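Local coordinates for protein PrgZ (Enterococcus faecalis, PDB 4FAJ) that binds a peptide pheromone outside the cell as a membrane-anchored receptor and probably passes it on for transport across the membrane, at residues A382-V387 against E513-E518; A129-G134 against P213-A218; F162-N167 against I193-P198. All blocks are in the same frame, centred on the assembly; numbering follows the deposited sequence.

Interaction 1: A382-V387 against E513-E518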
loop_
_atom_site.group_PDB
_atom_site.type_symbol
_atom_site.label_atom_id
_atom_site.label_comp_id
_atom_site.label_asym_id
_atom_site.label_seq_id
_atom_site.Cartn_x
_atom_site.Cartn_y
_atom_site.Cartn_z
ATOM N N ALA A 382 -14.027 -0.715 12.219
ATOM C CA ALA A 382 -13.072 -0.566 13.311
ATOM C C ALA A 382 -13.752 0.134 14.498
ATOM O O ALA A 382 -13.434 1.269 14.826
ATOM C CB ALA A 382 -11.856 0.218 12.810
ATOM N N ASN A 383 -14.699 -0.542 15.141
ATOM C CA ASN A 383 -15.477 0.084 16.216
ATOM C C ASN A 383 -15.270 -0.529 17.598
ATOM O O ASN A 383 -16.070 -0.298 18.514
ATOM C CB ASN A 383 -16.961 0.104 15.855
ATOM C CG ASN A 383 -17.555 -1.273 15.705
ATOM O OD1 ASN A 383 -16.853 -2.281 15.642
ATOM N ND2 ASN A 383 -18.874 -1.319 15.619
ATOM N N GLU A 384 -14.195 -1.306 17.739
ATOM C CA GLU A 384 -13.843 -1.936 19.009
ATOM C C GLU A 384 -12.395 -1.632 19.345
ATOM O O GLU A 384 -11.532 -1.660 18.467
ATOM C CB GLU A 384 -14.022 -3.454 18.919
ATOM C CG GLU A 384 -15.452 -3.914 18.900
ATOM C CD GLU A 384 -15.572 -5.424 18.862
ATOM O OE1 GLU A 384 -14.992 -6.091 19.742
ATOM O OE2 GLU A 384 -16.259 -5.949 17.962
ATOM N N LYS A 385 -12.125 -1.335 20.616
ATOM C CA LYS A 385 -10.776 -1.090 21.071
ATOM C C LYS A 385 -10.131 -2.444 21.416
ATOM O O LYS A 385 -10.179 -2.900 22.563
ATOM C CB LYS A 385 -10.786 -0.147 22.279
ATOM C CG LYS A 385 -9.444 0.510 22.551
ATOM C CD LYS A 385 -9.535 1.409 23.766
ATOM C CE LYS A 385 -8.476 2.494 23.753
ATOM N NZ LYS A 385 -8.744 3.495 24.833
ATOM N N LEU A 386 -9.518 -3.068 20.416
ATOM C CA LEU A 386 -9.023 -4.452 20.527
ATOM C C LEU A 386 -7.582 -4.564 21.031
ATOM O O LEU A 386 -7.155 -5.646 21.437
ATOM C CB LEU A 386 -9.160 -5.164 19.179
ATOM C CG LEU A 386 -10.578 -5.391 18.634
ATOM C CD1 LEU A 386 -10.491 -5.988 17.236
ATOM C CD2 LEU A 386 -11.421 -6.286 19.551
ATOM N N VAL A 387 -6.835 -3.461 20.968
ATOM C CA VAL A 387 -5.496 -3.389 21.531
ATOM C C VAL A 387 -5.392 -2.126 22.364
ATOM O O VAL A 387 -6.009 -1.109 22.031
ATOM C CB VAL A 387 -4.388 -3.400 20.442
ATOM C CG1 VAL A 387 -4.386 -4.732 19.694
ATOM C CG2 VAL A 387 -4.543 -2.242 19.460
ATOM N N GLU A 513 -18.127 -12.111 10.320
ATOM C CA GLU A 513 -17.114 -13.162 10.238
ATOM C C GLU A 513 -15.722 -12.586 10.063
ATOM O O GLU A 513 -14.770 -13.086 10.666
ATOM C CB GLU A 513 -17.438 -14.167 9.129
ATOM C CG GLU A 513 -18.736 -14.926 9.369
ATOM C CD GLU A 513 -18.725 -15.723 10.654
ATOM O OE1 GLU A 513 -17.987 -16.729 10.720
ATOM O OE2 GLU A 513 -19.461 -15.347 11.596
ATOM N N LEU A 514 -15.597 -11.538 9.253
ATOM C CA LEU A 514 -14.323 -10.838 9.113
ATOM C C LEU A 514 -13.887 -10.190 10.425
ATOM O O LEU A 514 -12.701 -10.154 10.722
ATOM C CB LEU A 514 -14.381 -9.777 8.012
ATOM C CG LEU A 514 -14.562 -10.278 6.575
ATOM C CD1 LEU A 514 -14.488 -9.091 5.590
ATOM C CD2 LEU A 514 -13.549 -11.356 6.211
ATOM N N LYS A 515 -14.832 -9.694 11.218
ATOM C CA LYS A 515 -14.479 -9.134 12.530
ATOM C C LYS A 515 -13.988 -10.232 13.470
ATOM O O LYS A 515 -13.070 -10.012 14.272
ATOM C CB LYS A 515 -15.648 -8.364 13.151
ATOM C CG LYS A 515 -15.246 -7.443 14.310
ATOM C CD LYS A 515 -14.344 -6.315 13.813
ATOM C CE LYS A 515 -14.011 -5.291 14.847
ATOM N NZ LYS A 515 -13.010 -4.332 14.307
ATOM N N LYS A 516 -14.582 -11.418 13.361
ATOM C CA LYS A 516 -14.110 -12.564 14.131
ATOM C C LYS A 516 -12.672 -12.890 13.740
ATOM O O LYS A 516 -11.858 -13.213 14.601
ATOM C CB LYS A 516 -14.989 -13.794 13.917
ATOM C CG LYS A 516 -16.312 -13.776 14.644
ATOM C CD LYS A 516 -17.156 -15.006 14.247
ATOM C CE LYS A 516 -18.527 -14.979 14.919
ATOM N NZ LYS A 516 -19.433 -16.051 14.382
ATOM N N ALA A 517 -12.376 -12.832 12.443
ATOM C CA ALA A 517 -11.021 -13.111 11.960
ATOM C C ALA A 517 -10.044 -12.102 12.554
ATOM O O ALA A 517 -9.009 -12.485 13.078
ATOM C CB ALA A 517 -10.965 -13.102 10.449
ATOM N N GLU A 518 -10.381 -10.814 12.508
ATOM C CA GLU A 518 -9.501 -9.792 13.107
ATOM C C GLU A 518 -9.223 -10.112 14.577
ATOM O O GLU A 518 -8.063 -10.080 15.020
ATOM C CB GLU A 518 -10.103 -8.390 12.962
ATOM C CG GLU A 518 -9.152 -7.271 13.349
ATOM C CD GLU A 518 -9.778 -5.890 13.314
ATOM O OE1 GLU A 518 -11.018 -5.791 13.311
ATOM O OE2 GLU A 518 -9.015 -4.894 13.327
HETATM O O HOH W 1 -11.821 -2.305 15.954
#
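The amine of K515 is the best-held polar atom here, gripped by three hydrogen bonds. One joins K515 NZ to OE1 of E518, one turn further along the helix, at 2.7 Å, and completes a salt bridge on the syn lone pair of that oxygen. A second goes to water 1, which accepts from K515 NZ at 2.9 Å. The third is to the backbone O of F381, whose ring also makes a cation-pi contact with this lysine. Water 1 carries the grip across to the loop by donating to E384 O at 2.6 Å, so the charge reaches E384 through one water, besides its direct bond to F381 O. To get there, the lysine has CG anti to the backbone N (chi1 -164°) and bends at chi2 (65°) before running out extended, and K515 NZ arrives 3.9 Å from CA of A382.

The principle illustrated is a helix docking on an irregular loop through one long, buried cation: residues 513-518 belong to helix 510-524, while 382-387 lie between strand 361-362 and helix 391-402. E384 and K515 run alongside in opposite senses, bringing OE2 of E384 to 3.9 Å from CE of K515. Their charged ends do not pair, since E384 OE2 stays 5.2 Å from K515 NZ and forms its salt bridge with K519. L386 crosses the E518 side chain obliquely and sets CD1 4.0 Å from OE1, an apolar methyl beside a paired carboxylate. The same leucine also touches K519 and I522, further along the helix. With OE1 given to K515 and OE2 receiving the backbone N of V367, the buried carboxylate of E518 has both oxygens engaged, and the adjacent ammonium would be expected to stabilise its ionised form.

Interaction 2: A129-G134 against P213-A218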
loop_
_atom_site.group_PDB
_atom_site.type_symbol
_atom_site.label_atom_id
_atom_site.label_comp_id
_atom_site.label_asym_id
_atom_site.label_seq_id
_atom_site.Cartn_x
_atom_site.Cartn_y
_atom_site.Cartn_z
ATOM N N ALA A 129 -8.395 5.251 -26.686
ATOM C CA ALA A 129 -7.463 4.926 -25.601
ATOM C C ALA A 129 -6.150 4.468 -26.241
ATOM O O ALA A 129 -6.153 3.542 -27.056
ATOM C CB ALA A 129 -8.036 3.847 -24.716
ATOM N N LYS A 130 -5.047 5.154 -25.919
ATOM C CA LYS A 130 -3.754 4.934 -26.594
ATOM C C LYS A 130 -2.543 4.804 -25.656
ATOM O O LYS A 130 -2.486 5.435 -24.585
ATOM C CB LYS A 130 -3.456 6.081 -27.571
ATOM C CG LYS A 130 -4.351 6.136 -28.790
ATOM C CD LYS A 130 -4.120 7.410 -29.591
ATOM C CE LYS A 130 -5.054 7.472 -30.793
ATOM N NZ LYS A 130 -4.856 8.711 -31.613
ATOM N N TRP A 131 -1.576 3.997 -26.093
ATOM C CA TRP A 131 -0.223 3.981 -25.527
ATOM C C TRP A 131 0.502 5.270 -25.900
ATOM O O TRP A 131 0.118 5.954 -26.852
ATOM C CB TRP A 131 0.555 2.766 -26.062
ATOM C CG TRP A 131 -0.070 1.482 -25.605
ATOM C CD1 TRP A 131 -0.807 0.604 -26.354
ATOM C CD2 TRP A 131 -0.055 0.965 -24.278
ATOM N NE1 TRP A 131 -1.241 -0.439 -25.571
ATOM C CE2 TRP A 131 -0.797 -0.239 -24.288
ATOM C CE3 TRP A 131 0.516 1.394 -23.084
ATOM C CZ2 TRP A 131 -0.973 -1.016 -23.144
ATOM C CZ3 TRP A 131 0.339 0.626 -21.947
ATOM C CH2 TRP A 131 -0.396 -0.572 -21.984
ATOM N N SER A 132 1.555 5.597 -25.158
ATOM C CA SER A 132 2.337 6.810 -25.421
ATOM C C SER A 132 2.942 6.876 -26.832
ATOM O O SER A 132 3.254 7.967 -27.316
ATOM C CB SER A 132 3.458 6.964 -24.389
ATOM O OG SER A 132 4.436 5.952 -24.541
ATOM N N ASP A 133 3.106 5.721 -27.482
ATOM C CA ASP A 133 3.581 5.664 -28.870
ATOM C C ASP A 133 2.472 5.836 -29.910
ATOM O O ASP A 133 2.713 5.652 -31.098
ATOM C CB ASP A 133 4.373 4.367 -29.145
ATOM C CG ASP A 133 3.531 3.103 -29.017
ATOM O OD1 ASP A 133 2.291 3.195 -28.896
ATOM O OD2 ASP A 133 4.130 1.998 -29.017
ATOM N N GLY A 134 1.254 6.153 -29.469
ATOM C CA GLY A 134 0.161 6.445 -30.389
ATOM C C GLY A 134 -0.694 5.248 -30.775
ATOM O O GLY A 134 -1.737 5.418 -31.418
ATOM N N PRO A 213 -3.016 -2.290 -17.755
ATOM C CA PRO A 213 -2.480 -3.038 -18.881
ATOM C C PRO A 213 -0.980 -2.783 -19.031
ATOM O O PRO A 213 -0.459 -1.799 -18.504
ATOM C CB PRO A 213 -3.226 -2.449 -20.077
ATOM C CG PRO A 213 -3.495 -1.010 -19.679
ATOM C CD PRO A 213 -3.626 -1.013 -18.169
ATOM N N VAL A 214 -0.307 -3.675 -19.736
ATOM C CA VAL A 214 1.010 -3.388 -20.275
ATOM C C VAL A 214 0.946 -3.691 -21.751
ATOM O O VAL A 214 0.142 -4.527 -22.182
ATOM C CB VAL A 214 2.135 -4.206 -19.590
ATOM C CG1 VAL A 214 2.379 -3.675 -18.171
ATOM C CG2 VAL A 214 1.809 -5.681 -19.590
ATOM N N GLN A 215 1.782 -3.011 -22.526
ATOM C CA GLN A 215 1.730 -3.114 -23.980
ATOM C C GLN A 215 2.382 -4.413 -24.435
ATOM O O GLN A 215 3.530 -4.680 -24.101
ATOM C CB GLN A 215 2.436 -1.927 -24.628
ATOM C CG GLN A 215 2.166 -1.798 -26.120
ATOM C CD GLN A 215 3.216 -0.987 -26.835
ATOM O OE1 GLN A 215 4.407 -1.282 -26.747
ATOM N NE2 GLN A 215 2.784 0.036 -27.559
ATOM N N GLN A 216 1.646 -5.224 -25.193
ATOM C CA GLN A 216 2.172 -6.512 -25.640
ATOM C C GLN A 216 3.495 -6.378 -26.400
ATOM O O GLN A 216 4.414 -7.159 -26.173
ATOM C CB GLN A 216 1.152 -7.246 -26.508
ATOM C CG GLN A 216 0.021 -7.895 -25.751
ATOM C CD GLN A 216 -1.063 -8.377 -26.683
ATOM O OE1 GLN A 216 -1.918 -7.597 -27.115
ATOM N NE2 GLN A 216 -1.028 -9.659 -27.022
ATOM N N LYS A 217 3.583 -5.400 -27.296
ATOM C CA LYS A 217 4.796 -5.173 -28.098
ATOM C C LYS A 217 6.021 -4.885 -27.215
ATOM O O LYS A 217 7.095 -5.453 -27.423
ATOM C CB LYS A 217 4.560 -4.019 -29.081
ATOM C CG LYS A 217 5.766 -3.613 -29.928
ATOM C CD LYS A 217 5.333 -2.757 -31.126
ATOM C CE LYS A 217 6.509 -2.029 -31.752
ATOM N NZ LYS A 217 6.940 -0.884 -30.903
ATOM N N ALA A 218 5.848 -3.997 -26.238
ATOM C CA ALA A 218 6.901 -3.674 -25.270
ATOM C C ALA A 218 7.318 -4.878 -24.421
ATOM O O ALA A 218 8.512 -5.070 -24.170
ATOM C CB ALA A 218 6.460 -2.530 -24.356
#
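Q215 turns CG anti to its backbone N (chi1 -167°) and runs on extended, while D133 takes the crowded position between N and the carbonyl carbon (chi1 64°), so amide and carboxylate meet tip to tip. NE2 of Q215 donates to OD2 of D133 at 2.8 Å and 161°; OD2 lies in the amide plane of Q215, but the N-H comes in from above the carboxylate plane of D133. OD1 of D133 is hydrogen-bonded to OG1 of T135. On the way, the glutamine chain passes over one indole face: CG of Q215 sits 3.7 Å from the centroid of the W131 five-membered ring, almost straight above it, a CH-pi contact.

Two short motifs are joined by this crossing. W131 to G134 form a type I beta turn, closed by G134 N to W131 O at 2.9 Å, and Q215 is the N-cap of helix 216-222, its OE1 weakly accepting from A218 N at 3.1 Å. One amide serves turn and helix start. At the far end of the indole, CH2 of W131 lies 3.7 Å from O of P213, at the ring edge. D141 ties the segments again, taking W131 NE1 and Q216 N on separate oxygens.

Interaction 3: F162-N167 against I193-P198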
loop_
_atom_site.group_PDB
_atom_site.type_symbol
_atom_site.label_atom_id
_atom_site.label_comp_id
_atom_site.label_asym_id
_atom_site.label_seq_id
_atom_site.Cartn_x
_atom_site.Cartn_y
_atom_site.Cartn_z
ATOM N N PHE A 162 -5.914 -11.015 -7.626
ATOM C CA PHE A 162 -6.592 -11.681 -8.736
ATOM C C PHE A 162 -7.403 -12.910 -8.315
ATOM O O PHE A 162 -8.016 -13.560 -9.166
ATOM C CB PHE A 162 -5.563 -12.050 -9.818
ATOM C CG PHE A 162 -5.058 -10.861 -10.584
ATOM C CD1 PHE A 162 -4.134 -10.001 -10.019
ATOM C CD2 PHE A 162 -5.551 -10.566 -11.843
ATOM C CE1 PHE A 162 -3.685 -8.887 -10.704
ATOM C CE2 PHE A 162 -5.104 -9.444 -12.538
ATOM C CZ PHE A 162 -4.175 -8.609 -11.969
ATOM N N SER A 163 -7.441 -13.195 -7.009
ATOM C CA SER A 163 -8.032 -14.436 -6.486
ATOM C C SER A 163 -9.514 -14.583 -6.760
ATOM O O SER A 163 -10.007 -15.704 -6.865
ATOM C CB SER A 163 -7.790 -14.559 -4.977
ATOM O OG SER A 163 -6.404 -14.553 -4.719
ATOM N N ALA A 164 -10.219 -13.464 -6.895
ATOM C CA ALA A 164 -11.653 -13.479 -7.228
ATOM C C ALA A 164 -11.985 -14.075 -8.601
ATOM O O ALA A 164 -13.088 -14.578 -8.812
ATOM C CB ALA A 164 -12.222 -12.061 -7.121
ATOM N N ILE A 165 -11.032 -14.025 -9.529
ATOM C CA ILE A 165 -11.269 -14.447 -10.907
ATOM C C ILE A 165 -11.192 -15.964 -11.016
ATOM O O ILE A 165 -10.297 -16.583 -10.446
ATOM C CB ILE A 165 -10.247 -13.799 -11.873
ATOM C CG1 ILE A 165 -10.395 -12.277 -11.851
ATOM C CG2 ILE A 165 -10.414 -14.327 -13.307
ATOM C CD1 ILE A 165 -9.317 -11.533 -12.646
ATOM N N LYS A 166 -12.125 -16.551 -11.762
ATOM C CA LYS A 166 -12.161 -18.003 -11.941
ATOM C C LYS A 166 -10.815 -18.535 -12.444
ATOM O O LYS A 166 -10.181 -17.945 -13.329
ATOM C CB LYS A 166 -13.280 -18.425 -12.889
ATOM C CG LYS A 166 -13.664 -19.898 -12.771
ATOM C CD LYS A 166 -14.088 -20.512 -14.104
ATOM C CE LYS A 166 -15.286 -19.810 -14.706
ATOM N NZ LYS A 166 -15.903 -20.563 -15.841
ATOM N N ASN A 167 -10.389 -19.639 -11.832
ATOM C CA ASN A 167 -9.128 -20.328 -12.129
ATOM C C ASN A 167 -7.867 -19.670 -11.579
ATOM O O ASN A 167 -6.796 -20.269 -11.649
ATOM C CB ASN A 167 -8.980 -20.627 -13.631
ATOM C CG ASN A 167 -10.025 -21.601 -14.132
ATOM O OD1 ASN A 167 -10.449 -22.490 -13.401
ATOM N ND2 ASN A 167 -10.451 -21.437 -15.379
ATOM N N ILE A 193 -14.976 -11.073 -18.145
ATOM C CA ILE A 193 -14.314 -11.671 -16.975
ATOM C C ILE A 193 -15.338 -12.480 -16.205
ATOM O O ILE A 193 -16.455 -11.992 -15.969
ATOM C CB ILE A 193 -13.784 -10.591 -16.020
ATOM C CG1 ILE A 193 -12.816 -9.642 -16.735
ATOM C CG2 ILE A 193 -13.109 -11.215 -14.785
ATOM C CD1 ILE A 193 -12.865 -8.245 -16.166
ATOM N N GLU A 194 -14.968 -13.704 -15.812
ATOM C CA GLU A 194 -15.801 -14.502 -14.917
ATOM C C GLU A 194 -15.180 -14.664 -13.524
ATOM O O GLU A 194 -14.033 -15.085 -13.377
ATOM C CB GLU A 194 -16.120 -15.879 -15.503
ATOM C CG GLU A 194 -16.974 -16.698 -14.551
ATOM C CD GLU A 194 -18.022 -17.499 -15.236
ATOM O OE1 GLU A 194 -19.192 -17.045 -15.233
ATOM O OE2 GLU A 194 -17.683 -18.573 -15.787
ATOM N N LEU A 195 -15.974 -14.334 -12.509
ATOM C CA LEU A 195 -15.577 -14.468 -11.121
ATOM C C LEU A 195 -16.072 -15.783 -10.508
ATOM O O LEU A 195 -17.038 -16.395 -10.976
ATOM C CB LEU A 195 -16.133 -13.297 -10.322
ATOM C CG LEU A 195 -15.853 -11.884 -10.837
ATOM C CD1 LEU A 195 -16.469 -10.874 -9.877
ATOM C CD2 LEU A 195 -14.369 -11.634 -10.999
ATOM N N VAL A 196 -15.403 -16.208 -9.443
ATOM C CA VAL A 196 -15.800 -17.416 -8.733
ATOM C C VAL A 196 -17.158 -17.203 -8.063
ATOM O O VAL A 196 -18.016 -18.078 -8.108
ATOM C CB VAL A 196 -14.734 -17.842 -7.720
ATOM C CG1 VAL A 196 -15.244 -18.993 -6.837
ATOM C CG2 VAL A 196 -13.469 -18.256 -8.461
ATOM N N GLU A 197 -17.359 -16.025 -7.483
ATOM C CA GLU A 197 -18.618 -15.687 -6.820
ATOM C C GLU A 197 -18.843 -14.180 -6.940
ATOM O O GLU A 197 -17.921 -13.456 -7.311
ATOM C CB GLU A 197 -18.544 -16.085 -5.345
ATOM C CG GLU A 197 -17.403 -15.407 -4.595
ATOM C CD GLU A 197 -17.364 -15.758 -3.113
ATOM O OE1 GLU A 197 -17.788 -16.876 -2.736
ATOM O OE2 GLU A 197 -16.898 -14.906 -2.325
ATOM N N PRO A 198 -20.056 -13.699 -6.609
ATOM C CA PRO A 198 -20.292 -12.259 -6.663
ATOM C C PRO A 198 -19.357 -11.531 -5.715
ATOM O O PRO A 198 -19.180 -11.945 -4.566
ATOM C CB PRO A 198 -21.754 -12.118 -6.215
ATOM C CG PRO A 198 -22.366 -13.414 -6.533
ATOM C CD PRO A 198 -21.297 -14.445 -6.328
HETATM O O HOH W 2 -14.984 -14.275 -6.744
#
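K166 runs beside E194, both side chains heading in one direction, with CE of the lysine 3.5 Å from CG of the glutamate. With CG anti to the backbone N, the K166 chain bends at chi2 and chi3, which brings its amine to the carboxylate. K166 NZ then pairs with OE2 of E194 in a salt bridge of 2.7 Å, and that oxygen uses its anti lone pair, away from OE1. The packing is tight, as CE of K166 itself comes within 2.9 Å of E194 OE2. OE1 receives a weak hydrogen bond from N116.

Next to this pair the backbones do the joining. K166 N donates to E194 O at 2.9 Å, in the carbonyl plane, and V196 N donates to A164 O, also at 2.9 Å, with an N-H...O angle of 170°, nearly along the C=O axis. The A164 oxygen takes a second hydrogen bond, from water 2 at 2.8 Å, and that water accepts in turn from E197 N. CG2 of V196 rests 3.7 Å from CA of K166. Beside the bridge I165 crosses both apolar neighbours obliquely, its CG1 lying 4.1 Å from CG2 of I193 and equally near CD2 of L195; all three side chains also touch F202.

A type I beta turn from F162 to I165 brings the chain into line with 193-198 for just this stretch. The two bonds flank I165 and L195, an antiparallel, non-hydrogen-bonded pair whose side chains reach the same hydrophobic cluster. As a worked example it is an isolated beta bridge, by which a loop leading to helix 168-172 is stitched to the chain just as it leaves strand 190-194 of a four-stranded antiparallel sheet.

How the interactions relate
Along the chain, interaction 3 (162-167 with 193-198) falls within the span bounded by the two segments of interaction 2, and interaction 1 follows both. Interactions 2 and 3 are about 26 Å apart between centres, yet helix 139-150 is common ground: P213 and V214 touch it from one contact, F162 and I193 from the other. Interaction 1 lies on helix 510-524, about 27 Å from interaction 3 and 43 Å from interaction 2, centre to centre, with interactions 1 and 2 on opposite sides of the chain's centre. In this solute-binding protein, then, two contacts flank helix 139-150, while the third joins helix 510-524 to a loop more than 120 residues earlier.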